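BH2602 protein (PDB 3NWZ) is of uncertain function but probably hydrolyses acyl-CoA thioesters, as a coenzyme A-binding member of the hotdog-fold thioesterase superfamily. Local coordinates at residues 49-57 and 66-74; 136-144 and 156-164. All coordinates share one frame; numbering follows the deposited sequence.

Contact 1 (49-57 and 66-74); sequences ASLTQIESQ and VRLPIGPLV
Glu55 and Arg67 form an antiparallel hydrogen-bonded pair, with Glu55 N to Arg67 O at 3.1 Å and Arg67 N to Glu55 O also at 3.1 Å, and the axes of strands 55-57 and 66-69 run at 168°. Ser56 and Val66 follow as the non-hydrogen-bonded pair. Beside this pairing the side chains of Glu55 and Arg67 run obliquely across each other, a case of side-chain charges meeting beside a backbone pair. A bend at chi3 (69°) swings the arginine's end back toward the neighbouring strand, where the edge of the guanidinium meets Glu55, NH1 lying 3.4 Å from CB. The salt bridge from Glu55 OE1 to Arg67 NH1 is long, 3.7 Å, and the two planar groups stand 52° apart; Arg67 NH2 has a further salt bridge to Glu65. A leucine in place of Arg67 would probably leave both glutamate carboxylates without their positive mate. Ile54 makes apolar contacts with the facing strand: its CB comes within 3.9 Å of Val66 CG1, and Ile54 CG2 approaches Leu68 CD1 at 4.1 Å. Ser56, beside Val66, has a weak hydrogen bond from OG to Gln96 of helix 83-100. Where the chain comes out of its short helix, Gln53 takes positive phi and the segments stay together through Pro69, whose CD sits 3.5 Å from Thr52 O. Farther on, a methyl of Leu73 rests against the carbonyl oxygen of Leu51. The hairpin 55-58/64-69 supplies one margin of the sheet within this chain, strand 64-69 pairing next with strand 125-135. Val66 and Leu68 press on helix 83-100, Leu51 reaches helix 23-40, and Leu51 and Leu73 also pack against a second subunit.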
ATOM      1  N   ALA A  49       4.244  20.332  13.014  1.00 42.82           N
ATOM      2  CA  ALA A  49       5.673  20.469  12.756  1.00 38.26           C
ATOM      3  C   ALA A  49       6.305  21.139  13.968  1.00 37.96           C
ATOM      4  O   ALA A  49       7.320  20.682  14.493  1.00 41.09           O
ATOM      5  CB  ALA A  49       5.888  21.315  11.521  1.00 37.28           C
ATOM      6  N   SER A  50       5.682  22.227  14.410  1.00 39.60           N
ATOM      7  CA  SER A  50       6.146  22.980  15.572  1.00 41.36           C
ATOM      8  C   SER A  50       6.237  22.158  16.863  1.00 52.50           C
ATOM      9  O   SER A  50       7.217  22.266  17.605  1.00 51.06           O
ATOM     10  CB  SER A  50       5.229  24.179  15.818  1.00 28.78           C
ATOM     11  OG  SER A  50       5.547  24.789  17.058  1.00 40.87           O
ATOM     12  N   LEU A  51       5.218  21.348  17.141  1.00 44.56           N
ATOM     13  CA  LEU A  51       5.205  20.548  18.357  1.00 34.95           C
ATOM     14  C   LEU A  51       6.038  19.298  18.222  1.00 40.23           C
ATOM     15  O   LEU A  51       6.335  18.635  19.216  1.00 44.66           O
ATOM     16  CB  LEU A  51       3.774  20.165  18.741  1.00 31.56           C
ATOM     17  CG  LEU A  51       2.917  21.222  19.457  1.00 41.94           C
ATOM     18  CD1 LEU A  51       3.148  22.602  18.881  1.00 54.53           C
ATOM     19  CD2 LEU A  51       1.447  20.842  19.320  1.00 38.67           C
ATOM     20  N   THR A  52       6.422  18.954  17.001  1.00 40.24           N
ATOM     21  CA  THR A  52       7.236  17.760  16.850  1.00 42.12           C
ATOM     22  C   THR A  52       8.702  18.106  16.597  1.00 36.14           C
ATOM     23  O   THR A  52       9.570  17.247  16.676  1.00 32.54           O
ATOM     24  CB  THR A  52       6.703  16.858  15.746  1.00 48.55           C
ATOM     25  OG1 THR A  52       7.366  15.596  15.827  1.00 63.16           O
ATOM     26  CG2 THR A  52       6.936  17.471  14.385  1.00 51.77           C
ATOM     27  N   GLN A  53       8.964  19.376  16.301  1.00 44.55           N
ATOM     28  CA  GLN A  53      10.320  19.875  16.061  1.00 44.28           C
ATOM     29  C   GLN A  53      11.086  19.279  14.855  1.00 41.82           C
ATOM     30  O   GLN A  53      12.306  19.154  14.904  1.00 39.63           O
ATOM     31  CB  GLN A  53      11.167  19.673  17.328  1.00 55.47           C
ATOM     32  CG  GLN A  53      10.449  19.934  18.644  1.00 77.38           C
ATOM     33  CD  GLN A  53      10.854  18.945  19.739  1.00 95.25           C
ATOM     34  OE1 GLN A  53      12.040  18.782  20.041  1.00 99.82           O
ATOM     35  NE2 GLN A  53       9.866  18.282  20.336  1.00 98.84           N
ATOM     36  N   ILE A  54      10.407  18.927  13.771  1.00 43.28           N
ATOM     37  CA  ILE A  54      11.120  18.349  12.628  1.00 34.25           C
ATOM     38  C   ILE A  54      12.186  19.262  11.997  1.00 37.46           C
ATOM     39  O   ILE A  54      12.038  20.484  11.968  1.00 54.28           O
ATOM     40  CB  ILE A  54      10.143  17.899  11.508  1.00 48.11           C
ATOM     41  CG1 ILE A  54       9.318  19.083  11.004  1.00 51.83           C
ATOM     42  CG2 ILE A  54       9.213  16.835  12.032  1.00 43.26           C
ATOM     43  CD1 ILE A  54       8.503  18.772   9.772  1.00 46.17           C
ATOM     44  N   GLU A  55      13.272  18.655  11.516  1.00 42.31           N
ATOM     45  CA  GLU A  55      14.353  19.385  10.819  1.00 47.01           C
ATOM     46  C   GLU A  55      14.466  18.780   9.416  1.00 43.89           C
ATOM     47  O   GLU A  55      14.831  17.617   9.269  1.00 49.84           O
ATOM     48  CB  GLU A  55      15.691  19.228  11.546  1.00 54.37           C
ATOM     49  CG  GLU A  55      15.877  20.170  12.714  1.00 69.74           C
ATOM     50  CD  GLU A  55      16.855  19.634  13.738  1.00 83.51           C
ATOM     51  OE1 GLU A  55      17.957  19.196  13.339  1.00 92.80           O
ATOM     52  OE2 GLU A  55      16.519  19.655  14.942  1.00 85.34           O
ATOM     53  N   SER A  56      14.166  19.566   8.391  1.00 29.14           N
ATOM     54  CA  SER A  56      14.204  19.054   7.038  1.00 22.40           C
ATOM     55  C   SER A  56      15.215  19.664   6.093  1.00 29.67           C
ATOM     56  O   SER A  56      15.508  20.866   6.144  1.00 38.90           O
ATOM     57  CB  SER A  56      12.803  19.140   6.417  1.00 27.32           C
ATOM     58  OG  SER A  56      12.250  20.427   6.593  1.00 49.67           O
ATOM     59  N   GLN A  57      15.747  18.814   5.210  1.00 34.09           N
ATOM     60  CA  GLN A  57      16.751  19.262   4.244  1.00 43.08           C
ATOM     61  C   GLN A  57      17.095  18.280   3.155  1.00 59.51           C
ATOM     62  O   GLN A  57      17.029  17.068   3.330  1.00 63.15           O
ATOM     63  CB  GLN A  57      18.048  19.682   4.951  1.00 34.85           C
ATOM     64  CG  GLN A  57      18.371  18.872   6.180  1.00 54.22           C
ATOM     65  CD  GLN A  57      19.654  19.304   6.860  1.00 58.68           C
ATOM     66  OE1 GLN A  57      19.866  20.484   7.150  1.00 56.22           O
ATOM     67  NE2 GLN A  57      20.514  18.336   7.136  1.00 54.40           N
ATOM     68  N   VAL A  66      14.064  14.225   6.556  1.00 29.69           N
ATOM     69  CA  VAL A  66      13.294  14.799   7.649  1.00 31.17           C
ATOM     70  C   VAL A  66      13.581  13.995   8.905  1.00 34.66           C
ATOM     71  O   VAL A  66      13.290  12.798   8.953  1.00 41.09           O
ATOM     72  CB  VAL A  66      11.759  14.711   7.441  1.00 28.91           C
ATOM     73  CG1 VAL A  66      11.073  15.397   8.598  1.00 33.99           C
ATOM     74  CG2 VAL A  66      11.333  15.335   6.146  1.00 36.05           C
ATOM     75  N   ARG A  67      14.164  14.638   9.911  1.00 36.97           N
ATOM     76  CA  ARG A  67      14.401  13.941  11.165  1.00 41.41           C
ATOM     77  C   ARG A  67      13.451  14.479  12.235  1.00 37.73           C
ATOM     78  O   ARG A  67      13.016  15.633  12.196  1.00 29.31           O
ATOM     79  CB  ARG A  67      15.875  14.030  11.602  1.00 50.72           C
ATOM     80  CG  ARG A  67      16.397  15.378  12.021  1.00 75.78           C
ATOM     81  CD  ARG A  67      17.917  15.330  12.081  1.00 86.77           C
ATOM     82  NE  ARG A  67      18.492  15.191  10.743  1.00 94.76           N
ATOM     83  CZ  ARG A  67      18.575  16.179   9.853  1.00 90.82           C
ATOM     84  NH1 ARG A  67      18.128  17.395  10.151  1.00 95.32           N
ATOM     85  NH2 ARG A  67      19.099  15.949   8.658  1.00 76.14           N
ATOM     86  N   LEU A  68      13.111  13.618  13.176  1.00 38.28           N
ATOM     87  CA  LEU A  68      12.188  13.963  14.236  1.00 36.66           C
ATOM     88  C   LEU A  68      12.690  13.444  15.559  1.00 38.31           C
ATOM     89  O   LEU A  68      12.946  12.259  15.706  1.00 32.53           O
ATOM     90  CB  LEU A  68      10.829  13.351  13.916  1.00 38.11           C
ATOM     91  CG  LEU A  68       9.670  13.375  14.904  1.00 49.38           C
ATOM     92  CD1 LEU A  68       8.366  13.437  14.119  1.00 61.07           C
ATOM     93  CD2 LEU A  68       9.710  12.138  15.777  1.00 45.02           C
ATOM     94  N   PRO A  69      12.855  14.339  16.536  1.00 42.83           N
ATOM     95  CA  PRO A  69      13.328  13.964  17.866  1.00 45.73           C
ATOM     96  C   PRO A  69      12.345  12.984  18.489  1.00 43.04           C
ATOM     97  O   PRO A  69      11.123  13.153  18.343  1.00 40.12           O
ATOM     98  CB  PRO A  69      13.331  15.297  18.622  1.00 44.45           C
ATOM     99  CG  PRO A  69      13.548  16.315  17.567  1.00 47.61           C
ATOM    100  CD  PRO A  69      12.699  15.802  16.425  1.00 54.90           C
ATOM    101  N   ILE A  70      12.859  11.959  19.170  1.00 35.10           N
ATOM    102  CA  ILE A  70      11.978  11.014  19.843  1.00 42.48           C
ATOM    103  C   ILE A  70      11.840  11.403  21.322  1.00 42.13           C
ATOM    104  O   ILE A  70      12.829  11.532  22.050  1.00 45.32           O
ATOM    105  CB  ILE A  70      12.483   9.553  19.772  1.00 48.52           C
ATOM    106  CG1 ILE A  70      12.621   9.118  18.307  1.00 45.77           C
ATOM    107  CG2 ILE A  70      11.471   8.616  20.544  1.00 12.95           C
ATOM    108  CD1 ILE A  70      13.097   7.697  18.133  1.00 51.38           C
ATOM    109  N   GLY A  71      10.600  11.604  21.747  1.00 43.83           N
ATOM    110  CA  GLY A  71      10.328  11.965  23.121  1.00 40.21           C
ATOM    111  C   GLY A  71       9.016  11.322  23.518  1.00 52.13           C
ATOM    112  O   GLY A  71       8.321  10.736  22.668  1.00 47.62           O
ATOM    113  N   PRO A  72       8.633  11.420  24.797  1.00 57.80           N
ATOM    114  CA  PRO A  72       7.379  10.825  25.279  1.00 61.46           C
ATOM    115  C   PRO A  72       6.176  11.290  24.475  1.00 55.29           C
ATOM    116  O   PRO A  72       5.188  10.568  24.327  1.00 46.84           O
ATOM    117  CB  PRO A  72       7.314  11.288  26.727  1.00 63.48           C
ATOM    118  CG  PRO A  72       8.776  11.400  27.105  1.00 64.09           C
ATOM    119  CD  PRO A  72       9.369  12.070  25.895  1.00 56.71           C
ATOM    120  N   LEU A  73       6.272  12.499  23.939  1.00 50.65           N
ATOM    121  CA  LEU A  73       5.178  13.069  23.170  1.00 43.23           C
ATOM    122  C   LEU A  73       4.858  12.278  21.911  1.00 45.73           C
ATOM    123  O   LEU A  73       3.720  12.281  21.450  1.00 42.84           O
ATOM    124  CB  LEU A  73       5.500  14.522  22.808  1.00 42.40           C
ATOM    125  CG  LEU A  73       4.502  15.284  21.933  1.00 45.37           C
ATOM    126  CD1 LEU A  73       3.112  15.187  22.521  1.00 51.15           C
ATOM    127  CD2 LEU A  73       4.926  16.733  21.832  1.00 45.61           C
ATOM    128  N   VAL A  74       5.853  11.575  21.375  1.00 53.62           N
ATOM    129  CA  VAL A  74       5.676  10.812  20.138  1.00 52.47           C
ATOM    130  C   VAL A  74       5.523   9.299  20.315  1.00 60.05           C
ATOM    131  O   VAL A  74       5.157   8.588  19.375  1.00 61.64           O
ATOM    132  CB  VAL A  74       6.857  11.088  19.180  1.00 50.47           C
ATOM    133  CG1 VAL A  74       6.689  10.315  17.899  1.00 60.26           C
ATOM    134  CG2 VAL A  74       6.942  12.578  18.890  1.00 49.56           C
TER

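Contact 2 (136-144 and 156-164); sequences GKQRIVVEG and MGTGSFFVL
The ring of Phe162 carries Gln138 O over one face, 4.1 Å above its plane and displaced toward the rim. Phe161, on the opposite side of the sheet, has Gly159 O at its ring edge, in plane, while Val142 CG1 comes in obliquely, 3.4 Å from CE2. The guanidinium of Arg139 is met at its edge by Ser160 OG, which lies in plane and 3.3 Å from NE. With CG set between the backbone N and the carbonyl carbon (chi1 85°) and the chain extended as far as NE, Arg139 runs alongside Ser160 and sends NH2 to other chains, with a salt bridge to Glu112 of the fourth subunit and a hydrogen bond to Tyr117 O of the third. A hairpin can thus pair within one chain and bind others with the same residues. Its backbone is regular antiparallel pairing. Ile140 and Phe161 exchange two hydrogen bonds, with Ile140 N to Phe161 O at 2.8 Å, and Val142 with Gly159 and Gly144 with Gly157 repeat the pattern; at the open end the bond from Val163 N to Gln138 O is weak, 3.4 Å. Val163 CG2 also reaches Ile140 CG1 at 4.2 Å. Lys137, Gln138 and Arg139 bind coenzyme A in this protein, although none is bound to this chain, so the tight turn leading into strand 139-147 belongs to the ligand site. Strand 139-147 lies between strands 125-135 and 153-163, and the latter pairs onward with 108-117. Ile140, Val142 and Phe161 pack on helix 83-100, the central helix of the hotdog fold, whereas Thr158 and Arg139 turn their polar ends to neighbouring subunits.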
ATOM      1  N   GLY A 136       5.699  12.330 -13.373  1.00 29.96           N
ATOM      2  CA  GLY A 136       4.799  12.630 -14.476  1.00 39.26           C
ATOM      3  C   GLY A 136       4.269  14.044 -14.278  1.00 47.46           C
ATOM      4  O   GLY A 136       4.650  14.739 -13.323  1.00 38.55           O
ATOM      5  N   LYS A 137       3.412  14.507 -15.181  1.00 53.09           N
ATOM      6  CA  LYS A 137       2.843  15.836 -15.010  1.00 60.97           C
ATOM      7  C   LYS A 137       1.461  15.643 -14.412  1.00 64.35           C
ATOM      8  O   LYS A 137       0.765  16.593 -14.069  1.00 75.68           O
ATOM      9  CB  LYS A 137       2.749  16.571 -16.345  1.00 64.33           C
ATOM     10  CG  LYS A 137       4.043  17.239 -16.774  1.00 68.21           C
ATOM     11  CD  LYS A 137       3.757  18.431 -17.678  1.00 73.04           C
ATOM     12  CE  LYS A 137       3.311  19.659 -16.883  1.00 75.40           C
ATOM     13  NZ  LYS A 137       4.462  20.378 -16.253  1.00 73.74           N
ATOM     14  N   GLN A 138       1.104  14.373 -14.275  1.00 65.70           N
ATOM     15  CA  GLN A 138      -0.173  13.929 -13.738  1.00 72.18           C
ATOM     16  C   GLN A 138      -0.059  13.634 -12.223  1.00 65.98           C
ATOM     17  O   GLN A 138      -0.753  14.217 -11.378  1.00 54.66           O
ATOM     18  CB  GLN A 138      -0.568  12.654 -14.490  1.00 69.08           C
ATOM     19  CG  GLN A 138       0.504  11.553 -14.355  1.00 62.29           C
ATOM     20  CD  GLN A 138       0.979  10.961 -15.670  1.00 64.06           C
ATOM     21  OE1 GLN A 138       1.517  11.654 -16.545  1.00 57.02           O
ATOM     22  NE2 GLN A 138       0.791   9.662 -15.810  1.00 59.77           N
ATOM     23  N   ARG A 139       0.840  12.718 -11.896  1.00 59.85           N
ATOM     24  CA  ARG A 139       1.054  12.304 -10.524  1.00 48.79           C
ATOM     25  C   ARG A 139       2.538  12.052 -10.354  1.00 38.53           C
ATOM     26  O   ARG A 139       3.245  11.770 -11.335  1.00 35.26           O
ATOM     27  CB  ARG A 139       0.286  11.011 -10.249  1.00 40.58           C
ATOM     28  CG  ARG A 139       1.028   9.738 -10.650  1.00 44.07           C
ATOM     29  CD  ARG A 139       0.227   8.518 -10.225  1.00 64.05           C
ATOM     30  NE  ARG A 139       1.019   7.297 -10.089  1.00 66.95           N
ATOM     31  CZ  ARG A 139       1.247   6.434 -11.071  1.00 66.97           C
ATOM     32  NH1 ARG A 139       0.751   6.647 -12.280  1.00 65.04           N
ATOM     33  NH2 ARG A 139       1.955   5.342 -10.833  1.00 75.60           N
ATOM     34  N   ILE A 140       3.005  12.148  -9.111  1.00 35.96           N
ATOM     35  CA  ILE A 140       4.413  11.917  -8.818  1.00 29.51           C
ATOM     36  C   ILE A 140       4.543  10.791  -7.829  1.00 31.01           C
ATOM     37  O   ILE A 140       4.045  10.874  -6.719  1.00 36.55           O
ATOM     38  CB  ILE A 140       5.111  13.174  -8.239  1.00 26.03           C
ATOM     39  CG1 ILE A 140       5.318  14.222  -9.335  1.00 37.31           C
ATOM     40  CG2 ILE A 140       6.464  12.795  -7.660  1.00 14.62           C
ATOM     41  CD1 ILE A 140       5.909  15.506  -8.828  1.00 46.71           C
ATOM     42  N   VAL A 141       5.215   9.728  -8.264  1.00 26.83           N
ATOM     43  CA  VAL A 141       5.445   8.557  -7.448  1.00 33.64           C
ATOM     44  C   VAL A 141       6.797   8.741  -6.771  1.00 38.46           C
ATOM     45  O   VAL A 141       7.798   9.029  -7.432  1.00 40.41           O
ATOM     46  CB  VAL A 141       5.449   7.313  -8.330  1.00 36.76           C
ATOM     47  CG1 VAL A 141       5.777   6.068  -7.506  1.00 41.57           C
ATOM     48  CG2 VAL A 141       4.082   7.185  -9.013  1.00 30.42           C
ATOM     49  N   VAL A 142       6.803   8.588  -5.449  1.00 31.49           N
ATOM     50  CA  VAL A 142       7.997   8.753  -4.643  1.00 32.98           C
ATOM     51  C   VAL A 142       8.110   7.553  -3.711  1.00 46.53           C
ATOM     52  O   VAL A 142       7.155   6.806  -3.548  1.00 48.67           O
ATOM     53  CB  VAL A 142       7.928  10.067  -3.813  1.00 33.91           C
ATOM     54  CG1 VAL A 142       6.609  10.135  -3.052  1.00 40.05           C
ATOM     55  CG2 VAL A 142       9.097  10.139  -2.824  1.00 30.72           C
ATOM     56  N   GLU A 143       9.284   7.371  -3.109  1.00 45.76           N
ATOM     57  CA  GLU A 143       9.524   6.250  -2.215  1.00 32.32           C
ATOM     58  C   GLU A 143      10.376   6.720  -1.054  1.00 36.16           C
ATOM     59  O   GLU A 143      11.151   7.658  -1.201  1.00 39.79           O
ATOM     60  CB  GLU A 143      10.263   5.138  -2.961  1.00 26.07           C
ATOM     61  CG  GLU A 143      11.776   5.398  -3.115  1.00 37.14           C
ATOM     62  CD  GLU A 143      12.473   4.334  -3.936  1.00 52.77           C
ATOM     63  OE1 GLU A 143      12.455   3.149  -3.529  1.00 67.09           O
ATOM     64  OE2 GLU A 143      13.035   4.689  -4.993  1.00 60.61           O
ATOM     65  N   GLY A 144      10.254   6.064   0.093  1.00 29.78           N
ATOM     66  CA  GLY A 144      11.051   6.474   1.240  1.00 24.68           C
ATOM     67  C   GLY A 144      11.278   5.433   2.330  1.00 26.72           C
ATOM     68  O   GLY A 144      10.672   4.373   2.335  1.00 28.93           O
HETATM   69  N   MSE A 156       9.442   1.187   5.794  1.00 25.64           N
HETATM   70  CA  MSE A 156       9.658   1.431   4.373  1.00 26.27           C
HETATM   71  C   MSE A 156       8.259   1.629   3.759  1.00 33.67           C
HETATM   72  O   MSE A 156       7.291   1.035   4.245  1.00 33.10           O
HETATM   73  CB  MSE A 156      10.370   0.208   3.801  1.00 54.07           C
HETATM   74  CG  MSE A 156      11.044   0.398   2.480  1.00 67.49           C
HETATM   75 SE   MSE A 156       9.938  -0.165   1.028  1.00 76.18          SE
HETATM   76  CE  MSE A 156      10.126   1.449  -0.050  1.00 39.14           C
ATOM     77  N   GLY A 157       8.150   2.484   2.737  1.00 29.14           N
ATOM     78  CA  GLY A 157       6.875   2.721   2.080  1.00 37.78           C
ATOM     79  C   GLY A 157       6.926   3.545   0.789  1.00 34.88           C
ATOM     80  O   GLY A 157       7.950   4.128   0.452  1.00 36.42           O
ATOM     81  N   THR A 158       5.815   3.589   0.056  1.00 37.76           N
ATOM     82  CA  THR A 158       5.741   4.368  -1.176  1.00 34.24           C
ATOM     83  C   THR A 158       4.550   5.328  -1.091  1.00 29.59           C
ATOM     84  O   THR A 158       3.643   5.154  -0.275  1.00 40.39           O
ATOM     85  CB  THR A 158       5.579   3.450  -2.446  1.00 21.74           C
ATOM     86  OG1 THR A 158       4.365   2.692  -2.343  1.00 24.35           O
ATOM     87  CG2 THR A 158       6.772   2.439  -2.557  1.00 17.37           C
ATOM     88  N   GLY A 159       4.570   6.359  -1.926  1.00 17.13           N
ATOM     89  CA  GLY A 159       3.488   7.327  -1.936  1.00 28.15           C
ATOM     90  C   GLY A 159       3.304   8.010  -3.277  1.00 35.26           C
ATOM     91  O   GLY A 159       4.257   8.494  -3.878  1.00 44.90           O
ATOM     92  N   SER A 160       2.069   8.032  -3.762  1.00 21.13           N
ATOM     93  CA  SER A 160       1.764   8.698  -5.029  1.00 30.31           C
ATOM     94  C   SER A 160       1.128  10.049  -4.698  1.00 38.76           C
ATOM     95  O   SER A 160       0.276  10.126  -3.813  1.00 37.46           O
ATOM     96  CB  SER A 160       0.809   7.846  -5.864  1.00 30.86           C
ATOM     97  OG  SER A 160       0.451   8.516  -7.055  1.00 42.70           O
ATOM     98  N   PHE A 161       1.558  11.107  -5.395  1.00 40.00           N
ATOM     99  CA  PHE A 161       1.062  12.462  -5.156  1.00 36.02           C
ATOM    100  C   PHE A 161       0.409  13.097  -6.368  1.00 46.71           C
ATOM    101  O   PHE A 161       0.901  12.994  -7.492  1.00 55.95           O
ATOM    102  CB  PHE A 161       2.195  13.371  -4.691  1.00 34.65           C
ATOM    103  CG  PHE A 161       2.725  13.033  -3.331  1.00 33.24           C
ATOM    104  CD1 PHE A 161       2.704  13.975  -2.314  1.00 27.06           C
ATOM    105  CD2 PHE A 161       3.243  11.769  -3.064  1.00 39.31           C
ATOM    106  CE1 PHE A 161       3.191  13.661  -1.057  1.00 43.14           C
ATOM    107  CE2 PHE A 161       3.733  11.445  -1.800  1.00 35.98           C
ATOM    108  CZ  PHE A 161       3.709  12.385  -0.798  1.00 33.02           C
ATOM    109  N   PHE A 162      -0.698  13.779  -6.122  1.00 43.72           N
ATOM    110  CA  PHE A 162      -1.425  14.430  -7.188  1.00 46.94           C
ATOM    111  C   PHE A 162      -0.938  15.863  -7.348  1.00 46.99           C
ATOM    112  O   PHE A 162      -0.843  16.622  -6.373  1.00 45.87           O
ATOM    113  CB  PHE A 162      -2.925  14.413  -6.901  1.00 52.87           C
ATOM    114  CG  PHE A 162      -3.756  14.504  -8.132  1.00 67.75           C
ATOM    115  CD1 PHE A 162      -3.982  13.375  -8.912  1.00 68.39           C
ATOM    116  CD2 PHE A 162      -4.244  15.733  -8.569  1.00 73.93           C
ATOM    117  CE1 PHE A 162      -4.677  13.472 -10.113  1.00 74.62           C
ATOM    118  CE2 PHE A 162      -4.941  15.841  -9.770  1.00 71.20           C
ATOM    119  CZ  PHE A 162      -5.156  14.710 -10.543  1.00 71.10           C
ATOM    120  N   VAL A 163      -0.626  16.212  -8.593  1.00 51.61           N
ATOM    121  CA  VAL A 163      -0.126  17.528  -8.962  1.00 59.41           C
ATOM    122  C   VAL A 163      -1.243  18.551  -9.172  1.00 66.01           C
ATOM    123  O   VAL A 163      -2.264  18.247  -9.795  1.00 59.59           O
ATOM    124  CB  VAL A 163       0.694  17.441 -10.263  1.00 66.16           C
ATOM    125  CG1 VAL A 163       1.247  18.809 -10.628  1.00 65.35           C
ATOM    126  CG2 VAL A 163       1.804  16.427 -10.106  1.00 72.47           C
ATOM    127  N   LEU A 164      -1.030  19.764  -8.665  1.00 75.77           N
ATOM    128  CA  LEU A 164      -2.004  20.850  -8.802  1.00 78.44           C
ATOM    129  C   LEU A 164      -1.464  21.977  -9.692  1.00 84.69           C
ATOM    130  O   LEU A 164      -2.192  22.559 -10.502  1.00 90.86           O
ATOM    131  CB  LEU A 164      -2.357  21.423  -7.425  1.00 65.94           C
ATOM    132  CG  LEU A 164      -2.814  20.434  -6.351  1.00 55.56           C
ATOM    133  CD1 LEU A 164      -3.203  21.206  -5.110  1.00 50.75           C
ATOM    134  CD2 LEU A 164      -3.981  19.611  -6.845  1.00 51.92           C
TER

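Both contacts are antiparallel hairpins of one sheet that wraps helix 83-100, yet they occupy different places in it. Contact 1 lies at an outermost strand of the chain's own sheet and is only partly buried; contact 2 joins two inner strands and is largely buried, although Lys137 and Gln138 of its CoA-binding turn are exposed. Their centres are 23 Å apart and their nearest atoms about 10 Å, so they do not touch. Each packs apolar side chains on that helix, in contact 1 with a weak hydrogen bond from Ser56 as well. The opposite face differs: in contact 1 it bears a long salt bridge across the strands, whereas in contact 2 Arg139 and Thr158 bond to other subunits.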